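Local coordinates for elongation factor G (Thermus thermophilus, PDB 2DY1), which binds GTP and magnesium and probably acts as a GTPase elongation factor in protein synthesis on the ribosome, at residues A28-T33 against E258-L262; T459-V463 against R486-A490. One frame throughout, in Å; residues are numbered along the deposited sequence.

Interaction 1. Residues A28-T33 against E258-L262; sequences ALLYKT and EIGVL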
ATOM      1  N   ALA A  28       3.368  -8.532 -24.960  1.00 11.15           N
ATOM      2  CA  ALA A  28       3.192  -9.615 -25.928  1.00 12.61           C
ATOM      3  C   ALA A  28       1.722  -9.780 -26.304  1.00 11.84           C
ATOM      4  O   ALA A  28       1.405 -10.009 -27.468  1.00 11.78           O
ATOM      5  CB  ALA A  28       3.761 -10.945 -25.362  1.00 10.06           C
ATOM      6  N   LEU A  29       0.835  -9.659 -25.321  1.00  9.77           N
ATOM      7  CA  LEU A  29      -0.599  -9.767 -25.591  1.00 10.53           C
ATOM      8  C   LEU A  29      -1.065  -8.591 -26.469  1.00 11.32           C
ATOM      9  O   LEU A  29      -1.873  -8.769 -27.415  1.00 11.38           O
ATOM     10  CB  LEU A  29      -1.367  -9.799 -24.264  1.00 10.29           C
ATOM     11  CG  LEU A  29      -1.282 -11.122 -23.499  1.00  8.50           C
ATOM     12  CD1 LEU A  29      -1.595 -10.935 -22.032  1.00 12.33           C
ATOM     13  CD2 LEU A  29      -2.253 -12.123 -24.156  1.00 10.98           C
ATOM     14  N   LEU A  30      -0.564  -7.382 -26.194  1.00 11.58           N
ATOM     15  CA  LEU A  30      -0.959  -6.224 -27.013  1.00 13.13           C
ATOM     16  C   LEU A  30      -0.460  -6.403 -28.457  1.00 12.48           C
ATOM     17  O   LEU A  30      -1.189  -6.134 -29.433  1.00 12.30           O
ATOM     18  CB  LEU A  30      -0.381  -4.929 -26.417  1.00  9.88           C
ATOM     19  CG  LEU A  30      -1.059  -4.489 -25.113  1.00 10.39           C
ATOM     20  CD1 LEU A  30      -0.231  -3.420 -24.398  1.00 12.63           C
ATOM     21  CD2 LEU A  30      -2.458  -3.940 -25.439  1.00 12.27           C
ATOM     22  N   TYR A  31       0.766  -6.890 -28.598  1.00 11.11           N
ATOM     23  CA  TYR A  31       1.321  -7.113 -29.926  1.00 13.93           C
ATOM     24  C   TYR A  31       0.609  -8.243 -30.671  1.00 15.71           C
ATOM     25  O   TYR A  31       0.167  -8.055 -31.818  1.00 13.83           O
ATOM     26  CB  TYR A  31       2.827  -7.429 -29.843  1.00 10.82           C
ATOM     27  CG  TYR A  31       3.405  -7.921 -31.156  1.00 14.68           C
ATOM     28  CD1 TYR A  31       3.816  -9.245 -31.299  1.00 19.42           C
ATOM     29  CD2 TYR A  31       3.471  -7.084 -32.269  1.00 22.07           C
ATOM     30  CE1 TYR A  31       4.273  -9.726 -32.524  1.00 24.37           C
ATOM     31  CE2 TYR A  31       3.930  -7.558 -33.500  1.00 21.39           C
ATOM     32  CZ  TYR A  31       4.325  -8.872 -33.617  1.00 29.35           C
ATOM     33  OH  TYR A  31       4.768  -9.331 -34.837  1.00 36.07           O
ATOM     34  N   LYS A  32       0.437  -9.392 -30.009  1.00 11.13           N
ATOM     35  CA  LYS A  32      -0.170 -10.534 -30.682  1.00 14.14           C
ATOM     36  C   LYS A  32      -1.621 -10.347 -31.085  1.00 16.31           C
ATOM     37  O   LYS A  32      -2.061 -10.961 -32.058  1.00 13.29           O
ATOM     38  CB  LYS A  32      -0.022 -11.803 -29.835  1.00 12.88           C
ATOM     39  CG  LYS A  32       1.399 -12.355 -29.768  1.00 15.78           C
ATOM     40  CD  LYS A  32       1.902 -12.765 -31.139  1.00 23.25           C
ATOM     41  CE  LYS A  32       2.025 -14.267 -31.258  1.00 34.77           C
ATOM     42  NZ  LYS A  32       2.325 -14.673 -32.660  1.00 32.78           N
ATOM     43  N   THR A  33      -2.355  -9.514 -30.351  1.00 12.90           N
ATOM     44  CA  THR A  33      -3.754  -9.239 -30.687  1.00 14.37           C
ATOM     45  C   THR A  33      -3.865  -8.101 -31.699  1.00 15.36           C
ATOM     46  O   THR A  33      -4.959  -7.790 -32.178  1.00 17.88           O
ATOM     47  CB  THR A  33      -4.603  -8.868 -29.443  1.00 13.27           C
ATOM     48  OG1 THR A  33      -4.019  -7.738 -28.778  1.00 13.44           O
ATOM     49  CG2 THR A  33      -4.685 -10.044 -28.456  1.00  9.66           C
ATOM     50  N   GLU A 258       7.916 -15.331 -26.528  1.00 14.02           N
ATOM     51  CA  GLU A 258       6.686 -15.369 -27.309  1.00 15.17           C
ATOM     52  C   GLU A 258       6.148 -16.792 -27.423  1.00 13.03           C
ATOM     53  O   GLU A 258       5.861 -17.277 -28.514  1.00 15.52           O
ATOM     54  CB  GLU A 258       6.872 -14.758 -28.705  1.00 21.08           C
ATOM     55  CG  GLU A 258       6.881 -13.224 -28.673  1.00 27.06           C
ATOM     56  CD  GLU A 258       5.492 -12.590 -28.506  1.00 38.64           C
ATOM     57  OE1 GLU A 258       4.487 -13.301 -28.174  1.00 16.20           O
ATOM     58  OE2 GLU A 258       5.428 -11.351 -28.710  1.00 38.01           O
ATOM     59  N   ILE A 259       6.029 -17.445 -26.274  1.00 12.78           N
ATOM     60  CA  ILE A 259       5.488 -18.799 -26.201  1.00 10.19           C
ATOM     61  C   ILE A 259       4.197 -18.791 -25.379  1.00 10.72           C
ATOM     62  O   ILE A 259       4.171 -18.269 -24.261  1.00 11.01           O
ATOM     63  CB  ILE A 259       6.494 -19.766 -25.524  1.00 11.83           C
ATOM     64  CG1 ILE A 259       7.692 -20.006 -26.451  1.00 13.45           C
ATOM     65  CG2 ILE A 259       5.797 -21.097 -25.169  1.00 12.45           C
ATOM     66  CD1 ILE A 259       8.823 -20.823 -25.782  1.00 16.36           C
ATOM     67  N   GLY A 260       3.122 -19.341 -25.950  1.00 12.33           N
ATOM     68  CA  GLY A 260       1.854 -19.467 -25.231  1.00 12.81           C
ATOM     69  C   GLY A 260       1.064 -18.216 -24.926  1.00 10.71           C
ATOM     70  O   GLY A 260       0.189 -18.248 -24.074  1.00 11.79           O
ATOM     71  N   VAL A 261       1.338 -17.132 -25.638  1.00 10.39           N
ATOM     72  CA  VAL A 261       0.635 -15.882 -25.368  1.00 10.32           C
ATOM     73  C   VAL A 261      -0.852 -15.914 -25.724  1.00 12.48           C
ATOM     74  O   VAL A 261      -1.692 -15.623 -24.864  1.00 10.82           O
ATOM     75  CB  VAL A 261       1.350 -14.704 -26.091  1.00 13.71           C
ATOM     76  CG1 VAL A 261       0.589 -13.390 -25.901  1.00 13.32           C
ATOM     77  CG2 VAL A 261       2.729 -14.554 -25.509  1.00 15.51           C
ATOM     78  N   LEU A 262      -1.199 -16.268 -26.960  1.00 13.39           N
ATOM     79  CA  LEU A 262      -2.620 -16.294 -27.305  1.00 13.01           C
ATOM     80  C   LEU A 262      -3.312 -17.447 -26.566  1.00 14.19           C
ATOM     81  O   LEU A 262      -4.463 -17.319 -26.180  1.00 11.62           O
ATOM     82  CB  LEU A 262      -2.821 -16.332 -28.829  1.00 11.00           C
ATOM     83  CG  LEU A 262      -2.380 -14.996 -29.487  1.00 13.56           C
ATOM     84  CD1 LEU A 262      -2.546 -15.054 -31.006  1.00 15.03           C
ATOM     85  CD2 LEU A 262      -3.211 -13.828 -28.905  1.00 13.23           C
TER

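Interaction 2. Residues T459-V463 against R486-A490; sequences TIKKV and RLEPA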
ATOM      1  N   THR A 459      10.376  16.113  31.613  1.00 23.87           N
ATOM      2  CA  THR A 459       9.583  15.802  32.793  1.00 23.05           C
ATOM      3  C   THR A 459      10.373  16.236  34.019  1.00 22.31           C
ATOM      4  O   THR A 459      11.450  16.835  33.889  1.00 26.17           O
ATOM      5  CB  THR A 459       9.210  14.304  32.878  1.00 22.45           C
ATOM      6  OG1 THR A 459       8.179  14.136  33.868  1.00 23.58           O
ATOM      7  CG2 THR A 459      10.419  13.449  33.254  1.00 25.07           C
ATOM      8  N   ILE A 460       9.840  15.958  35.202  1.00 25.06           N
ATOM      9  CA  ILE A 460      10.515  16.352  36.433  1.00 25.39           C
ATOM     10  C   ILE A 460      10.820  15.165  37.339  1.00 23.25           C
ATOM     11  O   ILE A 460      10.112  14.162  37.318  1.00 23.30           O
ATOM     12  CB  ILE A 460       9.672  17.381  37.218  1.00 22.30           C
ATOM     13  CG1 ILE A 460       8.243  16.871  37.399  1.00 21.25           C
ATOM     14  CG2 ILE A 460       9.660  18.713  36.485  1.00 18.73           C
ATOM     15  CD1 ILE A 460       7.371  17.784  38.294  1.00 19.90           C
ATOM     16  N   LYS A 461      11.868  15.294  38.154  1.00 24.45           N
ATOM     17  CA  LYS A 461      12.269  14.216  39.050  1.00 33.33           C
ATOM     18  C   LYS A 461      11.987  14.456  40.536  1.00 32.49           C
ATOM     19  O   LYS A 461      12.018  13.515  41.336  1.00 30.36           O
ATOM     20  CB  LYS A 461      13.754  13.907  38.856  1.00 38.05           C
ATOM     21  CG  LYS A 461      14.072  13.104  37.594  1.00 47.90           C
ATOM     22  CD  LYS A 461      15.533  12.669  37.591  1.00 55.03           C
ATOM     23  CE  LYS A 461      15.826  11.656  36.493  1.00 62.17           C
ATOM     24  NZ  LYS A 461      17.255  11.217  36.506  1.00 60.27           N
ATOM     25  N   LYS A 462      11.712  15.700  40.909  1.00 30.51           N
ATOM     26  CA  LYS A 462      11.418  15.991  42.306  1.00 32.47           C
ATOM     27  C   LYS A 462      10.299  17.007  42.472  1.00 32.21           C
ATOM     28  O   LYS A 462       9.989  17.785  41.562  1.00 24.38           O
ATOM     29  CB  LYS A 462      12.676  16.470  43.042  1.00 41.18           C
ATOM     30  CG  LYS A 462      13.185  17.842  42.644  1.00 41.96           C
ATOM     31  CD  LYS A 462      14.426  18.210  43.466  1.00 49.61           C
ATOM     32  CE  LYS A 462      14.957  19.589  43.110  1.00 54.85           C
ATOM     33  NZ  LYS A 462      16.122  19.991  43.952  1.00 60.35           N
ATOM     34  N   VAL A 463       9.676  16.974  43.644  1.00 30.62           N
ATOM     35  CA  VAL A 463       8.581  17.876  43.951  1.00 23.14           C
ATOM     36  C   VAL A 463       9.111  19.279  44.181  1.00 23.16           C
ATOM     37  O   VAL A 463      10.215  19.461  44.694  1.00 25.62           O
ATOM     38  CB  VAL A 463       7.833  17.428  45.218  1.00 25.22           C
ATOM     39  CG1 VAL A 463       6.719  18.420  45.540  1.00 29.60           C
ATOM     40  CG2 VAL A 463       7.257  16.034  45.023  1.00 26.84           C
ATOM     41  N   ARG A 486       2.126  23.672  42.928  1.00 14.74           N
ATOM     42  CA  ARG A 486       3.025  22.605  43.358  1.00 14.83           C
ATOM     43  C   ARG A 486       3.051  21.606  42.191  1.00 16.08           C
ATOM     44  O   ARG A 486       2.003  21.231  41.672  1.00 15.21           O
ATOM     45  CB  ARG A 486       2.473  21.924  44.623  1.00 16.05           C
ATOM     46  CG  ARG A 486       3.307  20.779  45.173  1.00 20.86           C
ATOM     47  CD  ARG A 486       2.578  20.171  46.375  1.00 22.43           C
ATOM     48  NE  ARG A 486       3.269  19.043  47.000  1.00 21.42           N
ATOM     49  CZ  ARG A 486       4.294  19.155  47.840  1.00 18.41           C
ATOM     50  NH1 ARG A 486       4.776  20.345  48.171  1.00 23.69           N
ATOM     51  NH2 ARG A 486       4.836  18.064  48.368  1.00 27.63           N
ATOM     52  N   LEU A 487       4.251  21.200  41.778  1.00 18.72           N
ATOM     53  CA  LEU A 487       4.424  20.223  40.700  1.00 18.16           C
ATOM     54  C   LEU A 487       5.014  18.953  41.295  1.00 20.64           C
ATOM     55  O   LEU A 487       5.960  19.002  42.079  1.00 21.09           O
ATOM     56  CB  LEU A 487       5.388  20.749  39.623  1.00 20.16           C
ATOM     57  CG  LEU A 487       4.924  21.936  38.783  1.00 17.94           C
ATOM     58  CD1 LEU A 487       6.013  22.251  37.753  1.00 18.82           C
ATOM     59  CD2 LEU A 487       3.605  21.622  38.077  1.00 17.98           C
ATOM     60  N   GLU A 488       4.460  17.810  40.923  1.00 20.34           N
ATOM     61  CA  GLU A 488       4.967  16.549  41.441  1.00 22.08           C
ATOM     62  C   GLU A 488       5.166  15.574  40.305  1.00 22.74           C
ATOM     63  O   GLU A 488       4.341  15.500  39.387  1.00 23.38           O
ATOM     64  CB  GLU A 488       3.972  15.937  42.421  1.00 22.35           C
ATOM     65  CG  GLU A 488       3.571  16.862  43.545  1.00 22.80           C
ATOM     66  CD  GLU A 488       2.611  16.204  44.513  1.00 27.43           C
ATOM     67  OE1 GLU A 488       1.881  15.275  44.101  1.00 31.18           O
ATOM     68  OE2 GLU A 488       2.579  16.629  45.686  1.00 28.65           O
ATOM     69  N   PRO A 489       6.269  14.815  40.338  1.00 25.85           N
ATOM     70  CA  PRO A 489       6.496  13.846  39.266  1.00 25.62           C
ATOM     71  C   PRO A 489       5.296  12.905  39.272  1.00 24.99           C
ATOM     72  O   PRO A 489       4.779  12.577  40.336  1.00 25.30           O
ATOM     73  CB  PRO A 489       7.778  13.142  39.710  1.00 25.97           C
ATOM     74  CG  PRO A 489       8.513  14.220  40.455  1.00 25.40           C
ATOM     75  CD  PRO A 489       7.400  14.842  41.281  1.00 24.95           C
ATOM     76  N   ALA A 490       4.837  12.486  38.097  1.00 21.32           N
ATOM     77  CA  ALA A 490       3.693  11.578  38.021  1.00 24.03           C
ATOM     78  C   ALA A 490       3.766  10.776  36.722  1.00 24.49           C
ATOM     79  O   ALA A 490       4.403  11.201  35.765  1.00 26.29           O
ATOM     80  CB  ALA A 490       2.399  12.356  38.073  1.00 28.25           C
TER

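Interaction 1. Residues A28-T33 against E258-L262
In the P-loop GTPase domain, the helix that follows the nucleotide-binding loop, 22-32, packs here against the start of helix 261-271 and the turn leading into it. Gly-260 takes the N-cap position, and the CA-to-CB bond of Val-261, in the first turn, is directed toward helix 22-32. Val-261 CG1 lies 3.6 Å from Leu-29 CD2 and Val-261 CG2 3.8 Å from Ala-28 CB, where the backbones come closest, with CA atoms of Leu-29 and Val-261 6.2 Å apart. Further along, Leu-262 CD2 meets Lys-32 CB at 3.9 Å and Thr-33 CG2 at 4.1 Å. Glu-258, part of a G1 beta bulge opposite Ser-254, lays its carboxylate over the helix, OE1 3.6 Å from Lys-32 CG and OE2 3.7 Å from Tyr-31 CD1. The amine of Lys-32 instead reaches the carbonyl of Gly-186, and Leu-265 extends the apolar patch beside Leu-29. Glu-258 OE1 is buried without a polar partner in the model, so shape and apolar contact, not polar pairing, hold the two segments together.

Interaction 2. Residues T459-V463 against R486-A490
Val-463, Pro-489 and Ile-460 bury the most surface where residues 459-463 pass the end of strand 477-489. The pyrrolidine ring of Pro-489 lies against the turn in the other segment: its CG sits 3.5 Å from Lys-461 C and 3.6 Å from Lys-462 N, and its CB 3.5 Å from Ile-460 O. Ile-460 points toward the strand, with CD1 3.8 Å from Leu-487 CB and 3.7 Å from Glu-488 C. The contact thus joins the end of strand 457-460, which pairs with 569-583 in an antiparallel sheet, to strand 477-489 of the mixed four-stranded sheet of domain IV, and helix 549-566 covers Ile-460 and Leu-487 through Met-564. No hydrogen bond joins the segments; instead Val-463 CA makes a CA-H...O contact of 3.4 Å with Leu-487 O. Val-463 CG2 also touches Pro-489 CD at 3.9 Å, while its CG1 lies over one face of the Arg-486 guanidinium, 3.4 Å from NH2. That guanidinium is held by a salt bridge from Arg-486 NE to Glu-488 OE2 (2.8 Å) and by a second, through NH1, to Glu-465.

In the fold
The two contacts lie on opposite sides of the chain's centre, in different domains, with their own centres about 73 Å apart and their nearest atoms about 60 Å apart. Interaction 1 belongs to the GTP-binding domain and lies near the nucleotide without touching it: the side chain of Ala-28 is about 9 Å from the bound GTP and that of Leu-29 about 12 Å from the magnesium ion. Both of its segments follow GTP-binding residues in sequence: the side chain of Ala-28 is about 6 Å from that of Thr-24, and that of Val-261 about 7 Å from that of Ser-254. Interaction 2, in domain IV, is remote from the nucleotide site. Along the chain they occur in series.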